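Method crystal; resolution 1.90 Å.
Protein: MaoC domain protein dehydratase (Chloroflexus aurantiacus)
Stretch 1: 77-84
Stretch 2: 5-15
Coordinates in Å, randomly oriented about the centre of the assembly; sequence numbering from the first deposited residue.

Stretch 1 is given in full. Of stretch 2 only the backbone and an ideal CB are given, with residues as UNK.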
# COMPACT_ATOMS: atom_id res chain seq x y z
N VAL A 77 -9.04 5.18 -19.67
CA VAL A 77 -7.70 5.55 -20.19
C VAL A 77 -7.20 4.71 -21.40
O VAL A 77 -6.75 5.29 -22.41
CB VAL A 77 -6.65 5.65 -19.06
CG1 VAL A 77 -5.24 5.82 -19.63
CG2 VAL A 77 -7.00 6.81 -18.14
N PRO A 78 -7.29 3.36 -21.32
CA PRO A 78 -6.81 2.55 -22.46
C PRO A 78 -7.44 2.96 -23.81
O PRO A 78 -6.74 3.00 -24.82
CB PRO A 78 -7.24 1.12 -22.08
CG PRO A 78 -7.29 1.14 -20.58
CD PRO A 78 -7.87 2.50 -20.26
N ASP A 79 -8.73 3.30 -23.80
CA ASP A 79 -9.48 3.58 -25.04
C ASP A 79 -9.58 5.05 -25.42
O ASP A 79 -9.80 5.38 -26.59
CB ASP A 79 -10.89 3.01 -24.93
CG ASP A 79 -10.89 1.53 -24.60
OD1 ASP A 79 -10.21 0.77 -25.31
OD2 ASP A 79 -11.55 1.12 -23.64
N ILE A 80 -9.44 5.95 -24.44
CA ILE A 80 -9.65 7.37 -24.69
C ILE A 80 -8.36 8.17 -24.70
O ILE A 80 -8.13 8.96 -25.61
CB ILE A 80 -10.65 7.98 -23.66
CG1 ILE A 80 -11.97 7.21 -23.67
CG2 ILE A 80 -10.86 9.48 -23.90
CD1 ILE A 80 -12.66 7.11 -25.01
N SER A 81 -7.50 7.97 -23.70
CA SER A 81 -6.37 8.88 -23.50
C SER A 81 -5.00 8.22 -23.55
O SER A 81 -4.00 8.89 -23.28
CB SER A 81 -6.54 9.71 -22.21
OG SER A 81 -6.80 8.89 -21.08
N LEU A 82 -4.95 6.94 -23.91
CA LEU A 82 -3.67 6.27 -24.10
C LEU A 82 -2.73 7.10 -25.02
O LEU A 82 -1.55 7.24 -24.73
CB LEU A 82 -3.84 4.84 -24.62
CG LEU A 82 -2.57 3.98 -24.61
CD1 LEU A 82 -2.01 3.82 -23.20
CD2 LEU A 82 -2.82 2.62 -25.24
N ASN A 83 -3.29 7.66 -26.09
CA ASN A 83 -2.53 8.45 -27.05
C ASN A 83 -2.77 9.97 -26.95
O ASN A 83 -2.58 10.70 -27.93
CB ASN A 83 -2.80 7.94 -28.46
CG ASN A 83 -2.52 6.47 -28.59
OD1 ASN A 83 -1.38 6.04 -28.42
ND2 ASN A 83 -3.56 5.66 -28.84
N ALA A 84 -3.17 10.43 -25.77
CA ALA A 84 -3.47 11.84 -25.52
C ALA A 84 -2.23 12.64 -25.14
O ALA A 84 -1.32 12.11 -24.49
CB ALA A 84 -4.54 11.99 -24.45
N UNK A 5 -2.17 -6.90 -29.68
CA UNK A 5 -2.14 -5.84 -28.69
C UNK A 5 -3.15 -4.72 -28.99
O UNK A 5 -3.72 -4.65 -30.10
CB UNK A 5 -0.73 -5.26 -28.61
N UNK A 6 -3.39 -3.87 -28.00
CA UNK A 6 -4.38 -2.79 -28.11
C UNK A 6 -3.64 -1.47 -28.23
O UNK A 6 -3.13 -0.96 -27.22
CB UNK A 6 -5.33 -2.77 -26.91
N UNK A 7 -3.58 -0.90 -29.45
CA UNK A 7 -2.82 0.34 -29.65
C UNK A 7 -3.54 1.57 -29.09
O UNK A 7 -2.99 2.66 -29.10
CB UNK A 7 -2.55 0.54 -31.14
N UNK A 8 -4.77 1.37 -28.59
CA UNK A 8 -5.62 2.47 -28.16
C UNK A 8 -6.20 3.15 -29.39
O UNK A 8 -6.00 2.71 -30.52
CB UNK A 8 -4.84 3.47 -27.30
N UNK A 9 -6.94 4.22 -29.18
CA UNK A 9 -7.44 4.99 -30.31
C UNK A 9 -6.56 6.20 -30.53
O UNK A 9 -6.10 6.80 -29.57
CB UNK A 9 -8.89 5.42 -30.09
N UNK A 10 -6.34 6.54 -31.80
CA UNK A 10 -5.75 7.83 -32.15
C UNK A 10 -6.88 8.74 -32.60
O UNK A 10 -8.01 8.26 -32.76
CB UNK A 10 -4.68 7.69 -33.24
N UNK A 11 -6.61 10.03 -32.81
CA UNK A 11 -7.70 10.98 -33.06
C UNK A 11 -8.63 10.57 -34.21
O UNK A 11 -9.86 10.60 -34.05
CB UNK A 11 -7.11 12.36 -33.36
N UNK A 12 -8.04 10.18 -35.34
CA UNK A 12 -8.81 9.83 -36.54
C UNK A 12 -9.64 8.55 -36.37
O UNK A 12 -10.53 8.25 -37.18
CB UNK A 12 -7.86 9.67 -37.73
N UNK A 13 -9.35 7.81 -35.30
CA UNK A 13 -10.05 6.56 -35.02
C UNK A 13 -11.42 6.77 -34.39
O UNK A 13 -12.26 5.87 -34.43
CB UNK A 13 -9.20 5.69 -34.10
N UNK A 14 -11.65 7.96 -33.83
CA UNK A 14 -12.90 8.25 -33.13
C UNK A 14 -14.04 8.59 -34.09
O UNK A 14 -13.83 9.23 -35.11
CB UNK A 14 -12.69 9.41 -32.15
N UNK A 15 -15.24 8.14 -33.74
CA UNK A 15 -16.44 8.47 -34.51
C UNK A 15 -17.47 9.13 -33.61
O UNK A 15 -17.79 8.61 -32.53
CB UNK A 15 -17.03 7.22 -35.17

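Position 5 lies beyond the reach of stretch 1, and its extended backbone restricts little; many residues would serve, and it is Thr5.

At position 6 the CA-to-CB bond points toward stretch 1, but the ideal CB has nothing of it within 5.5 Å, leaving room for a side chain of moderate length. The nearby carboxylate of Asp79 would suit a polar or basic group. The residue is Asn6, whose ND2 stays 3.9 Å from Asp79 OD1, too far for a hydrogen bond; Asn6 OD1 instead accepts from the backbone N of position 8 at 2.8 Å.

Position 7 directs its CB away, and a phi of -75° admits proline among many others. Pro7 contributes through its backbone: Asn83 ND2 donates to Pro7 O at 3.1 Å, nearly linearly.

Position 8 is the most constrained. Its phi of 76° favours glycine, and an ideal CB would clash with Asn83 ND2 at 3.0 Å while crowding Leu82 CD2, also at 3.0 Å, and Pro78 O at 3.2 Å. Gly8 lets the backbone pass close, with its CA 3.6 Å from Pro78 O and 4.0 Å from Leu82 CD2.

At position 9 the CB points sideways, 3.6 Å from Asp79 O, an acceptor that invites a short donor such as Asn, Ser or Thr. Asn9 turns its amide back, and ND2 donates to Asp79 O at 2.8 Å and 177°. Asn83 ND2 donates to Asn9 O at 2.9 Å, so one amide group grips the backbone on both flanks of Gly8. A water also donates to Asn9 O and Ile80 O while accepting from Asn83 N.

Position 10 also points sideways, its ideal CB 5.0 Å from Asn83 ND2; a long aliphatic or aromatic side chain could reach the Asn83 side chain. Phe10 lays a ring face against it, with Asn83 CB 4.1 Å from the ring centroid in a CH-pi contact.

Positions 11 and 12 make no contact with stretch 1, which restricts neither; they are Phe11 and Glu12. Position 13 points toward stretch 1 without reaching it, but its CB lies near the backbone N of position 10, so Asp, Asn, Ser or Thr would suit; Asp13 OD2 accepts from Phe10 N at 2.7 Å.

Position 14 points toward stretch 1 across a gap, calling for a large side chain, aromatic or long aliphatic, to meet Ile80. Phe14 spans it, placing CE1 4.0 Å from Ile80 CD1 and its ring edge near Asp79 O and Ile80 O.

Position 15 is out of reach; Arg15 NH1 donates to Glu12 O and Phe14 O.

Stretch 2 5-15: TNPGNFFEDFR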
# COMPACT_ATOMS: atom_id res chain seq x y z
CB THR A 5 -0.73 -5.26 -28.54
OG1 THR A 5 -0.24 -4.94 -29.84
CG2 THR A 5 0.19 -6.29 -27.88
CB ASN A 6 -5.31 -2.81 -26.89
CG ASN A 6 -6.34 -1.68 -26.89
OD1 ASN A 6 -6.37 -0.83 -27.80
ND2 ASN A 6 -7.19 -1.66 -25.87
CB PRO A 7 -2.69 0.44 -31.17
CG PRO A 7 -3.89 -0.27 -31.70
CD PRO A 7 -4.20 -1.37 -30.71
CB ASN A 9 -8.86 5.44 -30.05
CG ASN A 9 -9.85 4.30 -30.10
OD1 ASN A 9 -10.07 3.71 -31.15
ND2 ASN A 9 -10.45 3.99 -28.96
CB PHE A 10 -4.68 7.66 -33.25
CG PHE A 10 -3.40 7.06 -32.75
CD1 PHE A 10 -3.28 5.67 -32.59
CD2 PHE A 10 -2.32 7.87 -32.43
CE1 PHE A 10 -2.10 5.12 -32.12
CE2 PHE A 10 -1.14 7.31 -31.96
CZ PHE A 10 -1.03 5.94 -31.80
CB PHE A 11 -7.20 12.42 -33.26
CG PHE A 11 -8.30 13.41 -33.57
CD1 PHE A 11 -9.21 13.78 -32.58
CD2 PHE A 11 -8.44 13.95 -34.84
CE1 PHE A 11 -10.24 14.68 -32.85
CE2 PHE A 11 -9.46 14.85 -35.12
CZ PHE A 11 -10.36 15.21 -34.12
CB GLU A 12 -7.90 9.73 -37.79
CG GLU A 12 -6.85 8.63 -37.76
CD GLU A 12 -5.49 9.10 -37.23
OE1 GLU A 12 -5.43 9.64 -36.10
OE2 GLU A 12 -4.49 8.90 -37.94
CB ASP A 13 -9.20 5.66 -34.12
CG ASP A 13 -7.88 5.27 -34.77
OD1 ASP A 13 -7.83 5.13 -36.01
OD2 ASP A 13 -6.89 5.11 -34.04
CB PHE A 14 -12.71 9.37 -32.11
CG PHE A 14 -11.86 8.98 -30.93
CD1 PHE A 14 -12.36 8.09 -29.96
CD2 PHE A 14 -10.58 9.50 -30.77
CE1 PHE A 14 -11.58 7.73 -28.86
CE2 PHE A 14 -9.80 9.15 -29.68
CZ PHE A 14 -10.29 8.26 -28.72
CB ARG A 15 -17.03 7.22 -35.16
CG ARG A 15 -16.19 6.63 -36.28
CD ARG A 15 -16.02 7.61 -37.43
NE ARG A 15 -15.17 7.06 -38.49
CZ ARG A 15 -13.84 7.09 -38.49
NH1 ARG A 15 -13.17 7.63 -37.48
NH2 ARG A 15 -13.17 6.56 -39.50
O HOH W 1 -6.01 7.91 -26.96
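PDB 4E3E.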